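Local coordinates for endoglucanase A (PDB 1EDG), which hydrolyses internal beta-1,4-glucosidic bonds of cellulose through its family 5 glycoside hydrolase catalytic domain, at residues A[315-318]-A[319-323]; A[135-138]-A[139-142]. All blocks are in the same frame, centred on the assembly; numbering follows the deposited sequence.

Contact 1: A[315-318]-A[319-323]; sequences NLKT and RVEYM
Lys317 and Glu321 form a salt bridge one helical turn apart. Lys317 NZ lies 2.9 Å from Glu321 OE2. It reaches that oxygen on the syn side, 33° out of the carboxylate plane. The lysine chain runs extended from a CG anti to the backbone N and bends only at its last torsion (chi4 -76°), which turns NZ over to the acid. The other carboxylate oxygen is engaged too: a water donates to Glu321 OE1 at 2.8 Å and is also hydrogen-bonded to Thr318 OG1. The acid therefore ties two residues of the preceding turn.

These are the first two turns of helix 316-332, which links strands 303-308 and 336-339 in a beta-alpha-beta unit of the TIM barrel. Asn315 holds the N-cap position, but its side chain makes no capping bond. Asn315 N donates to a second water at 3.2 Å, and Arg319 NH2 donates to the same water at 3.0 Å. Arg319 NH1 is satisfied by the Ala310 carbonyl, and Phe364 adds a cation-pi contact.

The carbonyls of Asn315, Leu316, Lys317 and Thr318 each accept an i+4 bond, from the N of Arg319, Val320, Glu321 and Tyr322 in turn. Val320 N to Leu316 O is 2.8 Å. On the apolar flank Leu316 CD2 meets Val320 CG2 at 3.8 Å, and Ile367 of helix 365-374 touches Val320. Tyr322 CB rests 3.3 Å from Thr318 O, while the Tyr322 OH is hydrogen-bonded to the Cys257 carbonyl.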
ATOM      1  N   ASN A 315      21.257   7.645  -9.161  1.00 19.23           N
ATOM      2  CA  ASN A 315      21.636   6.324  -9.660  1.00 17.04           C
ATOM      3  C   ASN A 315      20.541   5.757 -10.550  1.00 15.82           C
ATOM      4  O   ASN A 315      20.007   4.675 -10.287  1.00 15.32           O
ATOM      5  CB  ASN A 315      21.915   5.373  -8.479  1.00 16.07           C
ATOM      6  CG  ASN A 315      20.737   5.261  -7.487  1.00 15.39           C
ATOM      7  OD1 ASN A 315      20.751   4.400  -6.610  1.00 18.26           O
ATOM      8  ND2 ASN A 315      19.736   6.126  -7.613  1.00 13.87           N
ATOM      9  N   LEU A 316      20.229   6.494 -11.612  1.00 15.38           N
ATOM     10  CA  LEU A 316      19.186   6.118 -12.560  1.00 15.93           C
ATOM     11  C   LEU A 316      19.271   4.674 -13.047  1.00 14.73           C
ATOM     12  O   LEU A 316      18.338   3.901 -12.852  1.00 14.95           O
ATOM     13  CB  LEU A 316      19.208   7.045 -13.781  1.00 16.91           C
ATOM     14  CG  LEU A 316      17.904   7.645 -14.320  1.00 20.22           C
ATOM     15  CD1 LEU A 316      18.084   7.981 -15.787  1.00 20.16           C
ATOM     16  CD2 LEU A 316      16.729   6.710 -14.151  1.00 19.72           C
ATOM     17  N   LYS A 317      20.386   4.315 -13.677  1.00 14.46           N
ATOM     18  CA  LYS A 317      20.546   2.969 -14.218  1.00 15.38           C
ATOM     19  C   LYS A 317      20.284   1.872 -13.194  1.00 14.59           C
ATOM     20  O   LYS A 317      19.519   0.939 -13.461  1.00 12.48           O
ATOM     21  CB  LYS A 317      21.935   2.793 -14.835  1.00 16.95           C
ATOM     22  CG  LYS A 317      22.152   1.435 -15.513  1.00 19.03           C
ATOM     23  CD  LYS A 317      23.493   1.399 -16.243  1.00 23.80           C
ATOM     24  CE  LYS A 317      23.763   0.041 -16.884  1.00 25.94           C
ATOM     25  NZ  LYS A 317      24.169  -0.995 -15.891  1.00 28.42           N
ATOM     26  N   THR A 318      20.902   1.998 -12.022  1.00 13.38           N
ATOM     27  CA  THR A 318      20.734   1.006 -10.962  1.00 13.01           C
ATOM     28  C   THR A 318      19.272   0.911 -10.522  1.00 11.68           C
ATOM     29  O   THR A 318      18.761  -0.187 -10.294  1.00 11.75           O
ATOM     30  CB  THR A 318      21.641   1.322  -9.758  1.00 14.50           C
ATOM     31  OG1 THR A 318      23.001   1.431 -10.210  1.00 17.50           O
ATOM     32  CG2 THR A 318      21.553   0.221  -8.712  1.00 14.80           C
ATOM     33  N   ARG A 319      18.589   2.052 -10.442  1.00 10.63           N
ATOM     34  CA  ARG A 319      17.182   2.050 -10.050  1.00 11.25           C
ATOM     35  C   ARG A 319      16.280   1.455 -11.136  1.00 11.65           C
ATOM     36  O   ARG A 319      15.290   0.788 -10.825  1.00 10.68           O
ATOM     37  CB  ARG A 319      16.706   3.448  -9.632  1.00 11.38           C
ATOM     38  CG  ARG A 319      17.320   3.934  -8.310  1.00 12.13           C
ATOM     39  CD  ARG A 319      16.489   5.043  -7.642  1.00 13.58           C
ATOM     40  NE  ARG A 319      16.373   6.252  -8.461  1.00 12.85           N
ATOM     41  CZ  ARG A 319      15.338   7.087  -8.428  1.00 13.05           C
ATOM     42  NH1 ARG A 319      14.317   6.855  -7.617  1.00 13.51           N
ATOM     43  NH2 ARG A 319      15.314   8.149  -9.219  1.00 12.14           N
ATOM     44  N   VAL A 320      16.626   1.667 -12.404  1.00 10.98           N
ATOM     45  CA  VAL A 320      15.835   1.098 -13.497  1.00 11.26           C
ATOM     46  C   VAL A 320      15.956  -0.432 -13.431  1.00  9.64           C
ATOM     47  O   VAL A 320      14.955  -1.155 -13.511  1.00 11.03           O
ATOM     48  CB  VAL A 320      16.326   1.587 -14.887  1.00 11.11           C
ATOM     49  CG1 VAL A 320      15.596   0.830 -16.002  1.00 11.24           C
ATOM     50  CG2 VAL A 320      16.077   3.087 -15.033  1.00 11.05           C
ATOM     51  N   GLU A 321      17.182  -0.913 -13.244  1.00 10.11           N
ATOM     52  CA  GLU A 321      17.446  -2.349 -13.154  1.00 11.19           C
ATOM     53  C   GLU A 321      16.763  -2.983 -11.937  1.00 11.96           C
ATOM     54  O   GLU A 321      16.098  -4.021 -12.059  1.00 11.13           O
ATOM     55  CB  GLU A 321      18.955  -2.606 -13.142  1.00 12.23           C
ATOM     56  CG  GLU A 321      19.623  -2.279 -14.479  1.00 14.25           C
ATOM     57  CD  GLU A 321      21.137  -2.250 -14.407  1.00 17.88           C
ATOM     58  OE1 GLU A 321      21.687  -1.922 -13.335  1.00 18.26           O
ATOM     59  OE2 GLU A 321      21.784  -2.539 -15.434  1.00 19.36           O
ATOM     60  N   TYR A 322      16.885  -2.331 -10.782  1.00 11.97           N
ATOM     61  CA  TYR A 322      16.271  -2.816  -9.548  1.00  9.96           C
ATOM     62  C   TYR A 322      14.745  -2.889  -9.650  1.00  9.21           C
ATOM     63  O   TYR A 322      14.153  -3.934  -9.364  1.00  9.68           O
ATOM     64  CB  TYR A 322      16.695  -1.943  -8.353  1.00  9.97           C
ATOM     65  CG  TYR A 322      15.908  -2.184  -7.073  1.00 11.60           C
ATOM     66  CD1 TYR A 322      16.210  -3.259  -6.228  1.00 11.59           C
ATOM     67  CD2 TYR A 322      14.865  -1.332  -6.706  1.00 11.57           C
ATOM     68  CE1 TYR A 322      15.485  -3.472  -5.047  1.00 12.08           C
ATOM     69  CE2 TYR A 322      14.139  -1.534  -5.537  1.00 11.66           C
ATOM     70  CZ  TYR A 322      14.449  -2.598  -4.713  1.00 11.99           C
ATOM     71  OH  TYR A 322      13.719  -2.776  -3.558  1.00 12.76           O
ATOM     72  N   MET A 323      14.097  -1.805 -10.068  1.00  8.63           N
ATOM     73  CA  MET A 323      12.637  -1.819 -10.168  1.00 10.00           C
ATOM     74  C   MET A 323      12.115  -2.817 -11.204  1.00 11.21           C
ATOM     75  O   MET A 323      11.084  -3.465 -10.985  1.00 10.92           O
ATOM     76  CB  MET A 323      12.069  -0.418 -10.426  1.00 10.65           C
ATOM     77  CG  MET A 323      12.194   0.546  -9.234  1.00 12.16           C
ATOM     78  SD  MET A 323      11.580  -0.142  -7.645  1.00 14.40           S
ATOM     79  CE  MET A 323       9.836  -0.408  -8.003  1.00 13.74           C
TER
HETATM   80  O   HOH W   1      18.247   8.399  -9.772  1.00 19.56           O
HETATM   81  O   HOH W   2      23.810  -0.400 -12.453  1.00 31.08           O

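Contact 2: A[135-138]-A[139-142]; sequences SQYM and ASSK
The start of helix 138-155 follows a short 3-10 segment, in the part of the TIM barrel that comes after strand 116-120. Tyr137 is the N-cap residue, and its carbonyl accepts from Ser141. The bond from Ser141 N to Tyr137 O is 3.0 Å long. Ser141 OG lies 2.7 Å from Tyr137 O, on a side chain whose first bond points back at the preceding turn. That hydroxyl sits beside its own backbone N (chi1 -65°), which brings it round to the Tyr137 carbonyl. Ser141 OG is also hydrogen-bonded to Phe132 N, in the loop before the helix. Ser140 OG comes to the edge of the Tyr137 ring, near its plane.

A water bridges the junction. It donates to Gln136 O and accepts from Ala139 N at 2.8 Å, so this N-H of the first turn is satisfied by solvent. On the side facing helix 187-209 Met138 folds back through two bent torsions. Met138 CE comes 4.0 Å from Ser141 CB, and Leu199 of helix 187-209 touches both residues. Lys142 N donates to Met138 O. The lysine side chain then leads away to a salt bridge with Asp202. On its way its aliphatic part passes close to the same carbonyl, with Lys142 CG 3.2 Å from Met138 O.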
ATOM      1  N   SER A 135      -2.952  -4.778  24.131  1.00 18.40           N
ATOM      2  CA  SER A 135      -4.105  -5.091  24.973  1.00 18.68           C
ATOM      3  C   SER A 135      -4.665  -3.949  25.815  1.00 16.98           C
ATOM      4  O   SER A 135      -5.885  -3.810  25.936  1.00 16.87           O
ATOM      5  CB  SER A 135      -3.808  -6.305  25.853  1.00 20.42           C
ATOM      6  OG  SER A 135      -3.737  -7.481  25.066  1.00 22.85           O
ATOM      7  N   GLN A 136      -3.796  -3.112  26.368  1.00 18.90           N
ATOM      8  CA  GLN A 136      -4.275  -2.005  27.190  1.00 22.07           C
ATOM      9  C   GLN A 136      -5.144  -1.033  26.397  1.00 21.34           C
ATOM     10  O   GLN A 136      -6.036  -0.385  26.954  1.00 19.93           O
ATOM     11  CB  GLN A 136      -3.111  -1.249  27.838  1.00 26.24           C
ATOM     12  CG  GLN A 136      -3.578  -0.192  28.841  1.00 33.60           C
ATOM     13  CD  GLN A 136      -2.439   0.487  29.575  1.00 37.89           C
ATOM     14  OE1 GLN A 136      -1.393   0.788  28.993  1.00 40.91           O
ATOM     15  NE2 GLN A 136      -2.639   0.742  30.861  1.00 40.74           N
ATOM     16  N   TYR A 137      -4.925  -0.977  25.086  1.00 18.63           N
ATOM     17  CA  TYR A 137      -5.677  -0.065  24.238  1.00 17.47           C
ATOM     18  C   TYR A 137      -6.728  -0.692  23.332  1.00 17.33           C
ATOM     19  O   TYR A 137      -7.245  -0.023  22.437  1.00 15.70           O
ATOM     20  CB  TYR A 137      -4.705   0.785  23.420  1.00 18.89           C
ATOM     21  CG  TYR A 137      -3.848   1.676  24.282  1.00 20.66           C
ATOM     22  CD1 TYR A 137      -4.332   2.900  24.746  1.00 21.85           C
ATOM     23  CD2 TYR A 137      -2.572   1.281  24.670  1.00 22.19           C
ATOM     24  CE1 TYR A 137      -3.567   3.706  25.578  1.00 23.31           C
ATOM     25  CE2 TYR A 137      -1.796   2.077  25.504  1.00 23.80           C
ATOM     26  CZ  TYR A 137      -2.300   3.286  25.955  1.00 25.29           C
ATOM     27  OH  TYR A 137      -1.542   4.069  26.798  1.00 29.47           O
ATOM     28  N   MET A 138      -7.114  -1.936  23.604  1.00 15.76           N
ATOM     29  CA  MET A 138      -8.105  -2.610  22.769  1.00 17.34           C
ATOM     30  C   MET A 138      -9.483  -1.969  22.733  1.00 16.70           C
ATOM     31  O   MET A 138     -10.127  -1.948  21.685  1.00 16.29           O
ATOM     32  CB  MET A 138      -8.226  -4.092  23.137  1.00 20.69           C
ATOM     33  CG  MET A 138      -7.252  -5.002  22.391  1.00 27.76           C
ATOM     34  SD  MET A 138      -7.430  -4.954  20.569  1.00 32.02           S
ATOM     35  CE  MET A 138      -6.112  -3.802  20.157  1.00 31.15           C
ATOM     36  N   ALA A 139      -9.931  -1.429  23.863  1.00 15.06           N
ATOM     37  CA  ALA A 139     -11.246  -0.799  23.944  1.00 15.50           C
ATOM     38  C   ALA A 139     -11.398   0.362  22.966  1.00 14.34           C
ATOM     39  O   ALA A 139     -12.330   0.388  22.163  1.00 15.55           O
ATOM     40  CB  ALA A 139     -11.519  -0.322  25.363  1.00 17.08           C
ATOM     41  N   SER A 140     -10.488   1.326  23.041  1.00 12.70           N
ATOM     42  CA  SER A 140     -10.541   2.479  22.156  1.00 13.24           C
ATOM     43  C   SER A 140     -10.216   2.097  20.709  1.00 12.41           C
ATOM     44  O   SER A 140     -10.832   2.614  19.770  1.00 12.98           O
ATOM     45  CB  SER A 140      -9.593   3.573  22.651  1.00 12.71           C
ATOM     46  OG  SER A 140      -8.332   3.033  23.005  1.00 14.00           O
ATOM     47  N   SER A 141      -9.263   1.182  20.538  1.00 11.45           N
ATOM     48  CA  SER A 141      -8.860   0.725  19.206  1.00 12.06           C
ATOM     49  C   SER A 141     -10.032   0.111  18.455  1.00 12.56           C
ATOM     50  O   SER A 141     -10.265   0.440  17.289  1.00 12.73           O
ATOM     51  CB  SER A 141      -7.704  -0.275  19.295  1.00 10.69           C
ATOM     52  OG  SER A 141      -6.529   0.337  19.811  1.00 12.43           O
ATOM     53  N   LYS A 142     -10.782  -0.762  19.122  1.00 11.98           N
ATOM     54  CA  LYS A 142     -11.944  -1.391  18.505  1.00 13.09           C
ATOM     55  C   LYS A 142     -12.980  -0.345  18.140  1.00 12.37           C
ATOM     56  O   LYS A 142     -13.580  -0.407  17.066  1.00 11.48           O
ATOM     57  CB  LYS A 142     -12.582  -2.405  19.452  1.00 15.89           C
ATOM     58  CG  LYS A 142     -11.833  -3.713  19.576  1.00 21.31           C
ATOM     59  CD  LYS A 142     -12.436  -4.561  20.690  1.00 24.37           C
ATOM     60  CE  LYS A 142     -12.369  -6.035  20.359  1.00 27.80           C
ATOM     61  NZ  LYS A 142     -13.376  -6.379  19.311  1.00 28.77           N
TER
HETATM   62  O   HOH W   3      -8.632  -1.646  26.368  1.00 24.78           O

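Overall arrangement
Both contacts lie at the N-terminal ends of helices that surround the same barrel, but on opposite sides of the chain's centre. The centres of contact 1 and contact 2 are about 43 Å apart. The nearest atoms of contact 1 and contact 2 are about 31 Å apart. Contact 1 is partly buried, touched by helices 365-374 and 259-262. Contact 2 is a surface contact, with helix 187-209 packed against Met138 and Ser141. Contact 1 has a salt bridge between its own segments and an arginine held by a carbonyl and an aromatic ring. Contact 2 has no charged pair between its own segments; its firm bonds are backbone ones, and its lysine pairs with an acid of another helix. Water bridges appear in both.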